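Local structure of trans-2-enoyl-CoA reductase [NADH] (Treponema denticola ATCC 35405, 4GGO) at residues G61-Y74 / C311-Y324. The protein catalyses the NADH-dependent reduction of the carbon-carbon double bond of trans-2-enoyl-CoA substrates such as crotonyl-CoA, a step of bacterial type II fatty acid synthesis. Residues are numbered along the deposited sequence; the frame is centred on the assembly and turned at random.
Sequences GYGLASRITAAFGY and CIEQITRLYAERLY
Thr69 and Tyr319 illustrate how two helices mesh when each lends the other a knob. The methyl CG2 of Thr69 stands over one face of the Tyr319 ring, 3.7 Å from its centroid, while the side chain as a whole sits among Ile312, Ile315, Thr316 and Tyr319. With OG1 beside its own backbone N (chi1 -59°), the threonine turns its hydroxyl back to Ala65 O (OG1 to O 2.7 Å), so this buried carbonyl takes both OG1 and the backbone N of Thr69, from opposite faces of its plane. Ile315 answers as a knob in the reverse direction: CG1 lies 3.6 Å from Ala65 CB, and CG2 presses on the CA of Ser66. The Tyr319 ring in turn enters a hole formed by Ser66, Thr69, Ala70 and Tyr74.

In contrast to this buried middle, both ends are partly exposed, although they still touch. Toward Tyr74 and Tyr324, the near-parallel rings of Tyr74 and Tyr319 barely overlap but meet through Tyr74 CE2 and Tyr319 CD2, 3.6 Å apart, and a water bridges Tyr74 OH to Tyr324 O. At the other end, SG of Cys311 approaches the Tyr62 ring obliquely, 4.5 Å from its centroid, and Tyr62 OH is hydrogen-bonded to Lys278 O.

The helices cross at -52° with axes 8.5 Å apart, joining the nucleotide-binding and catalytic parts of the chain. Helix 61-74 follows strand 52-56, and Gly61 and Tyr62 belong to the NAD(+) site: the dinucleotide-binding strand-loop-helix of a Rossmann fold, here packed through knobs into holes.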
loop_
_atom_site.group_PDB
_atom_site.type_symbol
_atom_site.label_atom_id
_atom_site.label_comp_id
_atom_site.label_asym_id
_atom_site.label_seq_id
_atom_site.Cartn_x
_atom_site.Cartn_y
_atom_site.Cartn_z
ATOM N N GLY A 61 2.128 -1.425 4.345
ATOM C CA GLY A 61 1.814 -1.891 3.007
ATOM C C GLY A 61 2.830 -1.514 1.948
ATOM O O GLY A 61 4.037 -1.614 2.161
ATOM N N TYR A 62 2.326 -1.072 0.801
ATOM C CA TYR A 62 3.168 -0.731 -0.339
ATOM C C TYR A 62 4.043 0.488 -0.064
ATOM O O TYR A 62 5.144 0.604 -0.601
ATOM C CB TYR A 62 2.304 -0.504 -1.581
ATOM C CG TYR A 62 1.714 -1.779 -2.150
ATOM C CD1 TYR A 62 2.498 -2.915 -2.313
ATOM C CD2 TYR A 62 0.375 -1.848 -2.514
ATOM C CE1 TYR A 62 1.968 -4.083 -2.833
ATOM C CE2 TYR A 62 -0.166 -3.013 -3.032
ATOM C CZ TYR A 62 0.635 -4.127 -3.188
ATOM O OH TYR A 62 0.104 -5.288 -3.702
ATOM N N GLY A 63 3.549 1.394 0.774
ATOM C CA GLY A 63 4.311 2.571 1.147
ATOM C C GLY A 63 5.554 2.203 1.934
ATOM O O GLY A 63 6.655 2.646 1.615
ATOM N N LEU A 64 5.372 1.383 2.965
ATOM C CA LEU A 64 6.483 0.906 3.783
ATOM C C LEU A 64 7.505 0.136 2.948
ATOM O O LEU A 64 8.713 0.322 3.101
ATOM C CB LEU A 64 5.962 0.019 4.917
ATOM C CG LEU A 64 7.002 -0.683 5.791
ATOM C CD1 LEU A 64 7.907 0.327 6.477
ATOM C CD2 LEU A 64 6.320 -1.584 6.812
ATOM N N ALA A 65 7.014 -0.726 2.064
ATOM C CA ALA A 65 7.890 -1.515 1.206
ATOM C C ALA A 65 8.660 -0.622 0.236
ATOM O O ALA A 65 9.796 -0.923 -0.131
ATOM C CB ALA A 65 7.088 -2.565 0.448
ATOM N N SER A 66 8.035 0.480 -0.167
ATOM C CA SER A 66 8.660 1.433 -1.076
ATOM C C SER A 66 9.812 2.170 -0.404
ATOM O O SER A 66 10.844 2.426 -1.024
ATOM C CB SER A 66 7.628 2.436 -1.594
ATOM O OG SER A 66 6.553 1.772 -2.238
ATOM N N ARG A 67 9.629 2.513 0.867
ATOM C CA ARG A 67 10.667 3.206 1.616
ATOM C C ARG A 67 11.819 2.255 1.914
ATOM O O ARG A 67 12.988 2.615 1.772
ATOM C CB ARG A 67 10.104 3.790 2.914
ATOM C CG ARG A 67 10.928 4.941 3.471
ATOM C CD ARG A 67 10.402 5.421 4.816
ATOM N NE ARG A 67 11.191 6.538 5.327
ATOM C CZ ARG A 67 11.015 7.101 6.519
ATOM N NH1 ARG A 67 10.075 6.649 7.338
ATOM N NH2 ARG A 67 11.784 8.114 6.892
ATOM N N ILE A 68 11.480 1.033 2.314
ATOM C CA ILE A 68 12.476 0.009 2.613
ATOM C C ILE A 68 13.310 -0.356 1.382
ATOM O O ILE A 68 14.532 -0.487 1.469
ATOM C CB ILE A 68 11.813 -1.259 3.197
ATOM C CG1 ILE A 68 11.261 -0.970 4.595
ATOM C CG2 ILE A 68 12.800 -2.416 3.249
ATOM C CD1 ILE A 68 10.569 -2.152 5.234
ATOM N N THR A 69 12.649 -0.510 0.238
ATOM C CA THR A 69 13.347 -0.837 -1.001
ATOM C C THR A 69 14.302 0.285 -1.410
ATOM O O THR A 69 15.440 0.032 -1.805
ATOM C CB THR A 69 12.364 -1.121 -2.158
ATOM O OG1 THR A 69 11.500 -2.207 -1.801
ATOM C CG2 THR A 69 13.123 -1.485 -3.429
ATOM N N ALA A 70 13.834 1.524 -1.307
ATOM C CA ALA A 70 14.654 2.679 -1.658
ATOM C C ALA A 70 15.850 2.815 -0.723
ATOM O O ALA A 70 16.975 3.032 -1.169
ATOM C CB ALA A 70 13.821 3.952 -1.641
ATOM N N ALA A 71 15.600 2.676 0.574
ATOM C CA ALA A 71 16.638 2.882 1.578
ATOM C C ALA A 71 17.621 1.718 1.672
ATOM O O ALA A 71 18.829 1.913 1.581
ATOM C CB ALA A 71 16.012 3.162 2.942
ATOM N N PHE A 72 17.104 0.507 1.852
ATOM C CA PHE A 72 17.968 -0.637 2.131
ATOM C C PHE A 72 18.357 -1.435 0.891
ATOM O O PHE A 72 19.176 -2.351 0.967
ATOM C CB PHE A 72 17.331 -1.541 3.186
ATOM C CG PHE A 72 17.104 -0.855 4.501
ATOM C CD1 PHE A 72 18.149 -0.674 5.391
ATOM C CD2 PHE A 72 15.850 -0.376 4.841
ATOM C CE1 PHE A 72 17.944 -0.037 6.600
ATOM C CE2 PHE A 72 15.641 0.260 6.050
ATOM C CZ PHE A 72 16.690 0.430 6.930
ATOM N N GLY A 73 17.776 -1.081 -0.249
ATOM C CA GLY A 73 18.132 -1.715 -1.504
ATOM C C GLY A 73 19.036 -0.830 -2.338
ATOM O O GLY A 73 19.935 -1.314 -3.026
ATOM N N TYR A 74 18.805 0.477 -2.270
ATOM C CA TYR A 74 19.534 1.419 -3.112
ATOM C C TYR A 74 20.361 2.432 -2.321
ATOM O O TYR A 74 21.176 3.155 -2.894
ATOM C CB TYR A 74 18.572 2.131 -4.068
ATOM C CG TYR A 74 17.981 1.214 -5.117
ATOM C CD1 TYR A 74 18.633 0.998 -6.325
ATOM C CD2 TYR A 74 16.778 0.556 -4.895
ATOM C CE1 TYR A 74 18.101 0.158 -7.286
ATOM C CE2 TYR A 74 16.237 -0.287 -5.848
ATOM C CZ TYR A 74 16.904 -0.482 -7.042
ATOM O OH TYR A 74 16.372 -1.318 -7.996
ATOM N N CYS A 311 3.931 -7.495 -0.289
ATOM C CA CYS A 311 4.275 -6.097 -0.532
ATOM C C CYS A 311 5.736 -5.907 -0.930
ATOM O O CYS A 311 6.030 -5.247 -1.926
ATOM C CB CYS A 311 3.957 -5.245 0.696
ATOM S SG CYS A 311 2.203 -5.197 1.093
ATOM N N ILE A 312 6.646 -6.490 -0.157
ATOM C CA ILE A 312 8.072 -6.272 -0.385
ATOM C C ILE A 312 8.555 -6.943 -1.675
ATOM O O ILE A 312 9.470 -6.447 -2.331
ATOM C CB ILE A 312 8.932 -6.703 0.836
ATOM C CG1 ILE A 312 10.335 -6.093 0.753
ATOM C CG2 ILE A 312 8.983 -8.221 0.970
ATOM C CD1 ILE A 312 10.348 -4.580 0.817
ATOM N N GLU A 313 7.928 -8.056 -2.049
ATOM C CA GLU A 313 8.263 -8.717 -3.308
ATOM C C GLU A 313 7.784 -7.867 -4.481
ATOM O O GLU A 313 8.506 -7.676 -5.459
ATOM C CB GLU A 313 7.644 -10.117 -3.382
ATOM C CG GLU A 313 8.281 -11.143 -2.455
ATOM C CD GLU A 313 7.766 -11.055 -1.028
ATOM O OE1 GLU A 313 6.760 -10.352 -0.795
ATOM O OE2 GLU A 313 8.369 -11.693 -0.141
ATOM N N GLN A 314 6.561 -7.358 -4.362
ATOM C CA GLN A 314 5.966 -6.486 -5.368
ATOM C C GLN A 314 6.813 -5.248 -5.643
ATOM O O GLN A 314 7.121 -4.938 -6.792
ATOM C CB GLN A 314 4.576 -6.040 -4.913
ATOM C CG GLN A 314 3.454 -6.967 -5.314
ATOM C CD GLN A 314 2.810 -6.558 -6.621
ATOM O OE1 GLN A 314 2.107 -5.549 -6.687
ATOM N NE2 GLN A 314 3.046 -7.339 -7.669
ATOM N N ILE A 315 7.182 -4.541 -4.580
ATOM C CA ILE A 315 7.854 -3.255 -4.718
ATOM C C ILE A 315 9.315 -3.381 -5.153
ATOM O O ILE A 315 9.798 -2.580 -5.953
ATOM C CB ILE A 315 7.739 -2.419 -3.431
ATOM C CG1 ILE A 315 6.265 -2.238 -3.060
ATOM C CG2 ILE A 315 8.412 -1.073 -3.607
ATOM C CD1 ILE A 315 5.407 -1.727 -4.199
ATOM N N THR A 316 10.016 -4.385 -4.637
ATOM C CA THR A 316 11.375 -4.645 -5.099
ATOM C C THR A 316 11.376 -4.949 -6.595
ATOM O O THR A 316 12.256 -4.495 -7.324
ATOM C CB THR A 316 12.052 -5.796 -4.331
ATOM O OG1 THR A 316 11.179 -6.933 -4.292
ATOM C CG2 THR A 316 12.392 -5.366 -2.914
ATOM N N ARG A 317 10.378 -5.702 -7.053
ATOM C CA ARG A 317 10.238 -5.978 -8.481
ATOM C C ARG A 317 9.919 -4.696 -9.244
ATOM O O ARG A 317 10.412 -4.484 -10.353
ATOM C CB ARG A 317 9.162 -7.039 -8.743
ATOM C CG ARG A 317 8.911 -7.301 -10.223
ATOM C CD ARG A 317 8.339 -8.692 -10.479
ATOM N NE ARG A 317 6.956 -8.834 -10.031
ATOM C CZ ARG A 317 5.894 -8.573 -10.789
ATOM N NH1 ARG A 317 6.054 -8.144 -12.032
ATOM N NH2 ARG A 317 4.671 -8.739 -10.303
ATOM N N LEU A 318 9.097 -3.845 -8.638
ATOM C CA LEU A 318 8.759 -2.547 -9.215
ATOM C C LEU A 318 10.001 -1.690 -9.457
ATOM O O LEU A 318 10.177 -1.133 -10.538
ATOM C CB LEU A 318 7.783 -1.797 -8.306
ATOM C CG LEU A 318 7.468 -0.350 -8.695
ATOM C CD1 LEU A 318 6.690 -0.291 -10.004
ATOM C CD2 LEU A 318 6.707 0.352 -7.578
ATOM N N TYR A 319 10.856 -1.584 -8.444
ATOM C CA TYR A 319 12.085 -0.803 -8.555
ATOM C C TYR A 319 13.039 -1.405 -9.583
ATOM O O TYR A 319 13.550 -0.708 -10.461
ATOM C CB TYR A 319 12.791 -0.722 -7.199
ATOM C CG TYR A 319 12.323 0.396 -6.289
ATOM C CD1 TYR A 319 11.073 0.355 -5.682
ATOM C CD2 TYR A 319 13.147 1.481 -6.012
ATOM C CE1 TYR A 319 10.652 1.376 -4.839
ATOM C CE2 TYR A 319 12.736 2.502 -5.173
ATOM C CZ TYR A 319 11.487 2.444 -4.588
ATOM O OH TYR A 319 11.077 3.459 -3.751
ATOM N N ALA A 320 13.269 -2.708 -9.470
ATOM C CA ALA A 320 14.275 -3.384 -10.281
ATOM C C ALA A 320 13.847 -3.619 -11.729
ATOM O O ALA A 320 14.675 -3.576 -12.639
ATOM C CB ALA A 320 14.672 -4.699 -9.628
ATOM N N GLU A 321 12.557 -3.864 -11.943
ATOM C CA GLU A 321 12.078 -4.285 -13.257
ATOM C C GLU A 321 11.158 -3.280 -13.952
ATOM O O GLU A 321 10.631 -3.565 -15.027
ATOM C CB GLU A 321 11.386 -5.646 -13.159
ATOM C CG GLU A 321 12.324 -6.812 -12.890
ATOM C CD GLU A 321 13.041 -7.285 -14.142
ATOM O OE1 GLU A 321 12.576 -8.270 -14.757
ATOM O OE2 GLU A 321 14.064 -6.675 -14.512
ATOM N N ARG A 322 10.959 -2.115 -13.341
ATOM C CA ARG A 322 10.159 -1.061 -13.965
ATOM C C ARG A 322 10.859 0.294 -13.902
ATOM O O ARG A 322 11.148 0.904 -14.930
ATOM C CB ARG A 322 8.777 -0.953 -13.312
ATOM C CG ARG A 322 7.902 -2.190 -13.438
ATOM C CD ARG A 322 7.509 -2.463 -14.882
ATOM N NE ARG A 322 6.472 -3.487 -14.975
ATOM C CZ ARG A 322 6.706 -4.793 -14.914
ATOM N NH1 ARG A 322 7.945 -5.239 -14.758
ATOM N NH2 ARG A 322 5.702 -5.655 -15.005
ATOM N N LEU A 323 11.129 0.759 -12.685
ATOM C CA LEU A 323 11.680 2.093 -12.480
ATOM C C LEU A 323 13.157 2.186 -12.854
ATOM O O LEU A 323 13.568 3.105 -13.562
ATOM C CB LEU A 323 11.482 2.535 -11.027
ATOM C CG LEU A 323 10.047 2.508 -10.495
ATOM C CD1 LEU A 323 10.002 3.005 -9.057
ATOM C CD2 LEU A 323 9.128 3.333 -11.383
ATOM N N TYR A 324 13.953 1.236 -12.377
ATOM C CA TYR A 324 15.398 1.295 -12.575
ATOM C C TYR A 324 15.919 0.053 -13.290
ATOM O O TYR A 324 16.489 -0.846 -12.669
ATOM C CB TYR A 324 16.107 1.510 -11.235
ATOM C CG TYR A 324 15.553 2.692 -10.471
ATOM C CD1 TYR A 324 15.945 3.988 -10.779
ATOM C CD2 TYR A 324 14.623 2.513 -9.454
ATOM C CE1 TYR A 324 15.432 5.072 -10.091
ATOM C CE2 TYR A 324 14.104 3.591 -8.761
ATOM C CZ TYR A 324 14.512 4.868 -9.083
ATOM O OH TYR A 324 14.000 5.943 -8.395
HETATM O O HOH W 1 17.873 -1.518 -10.507
#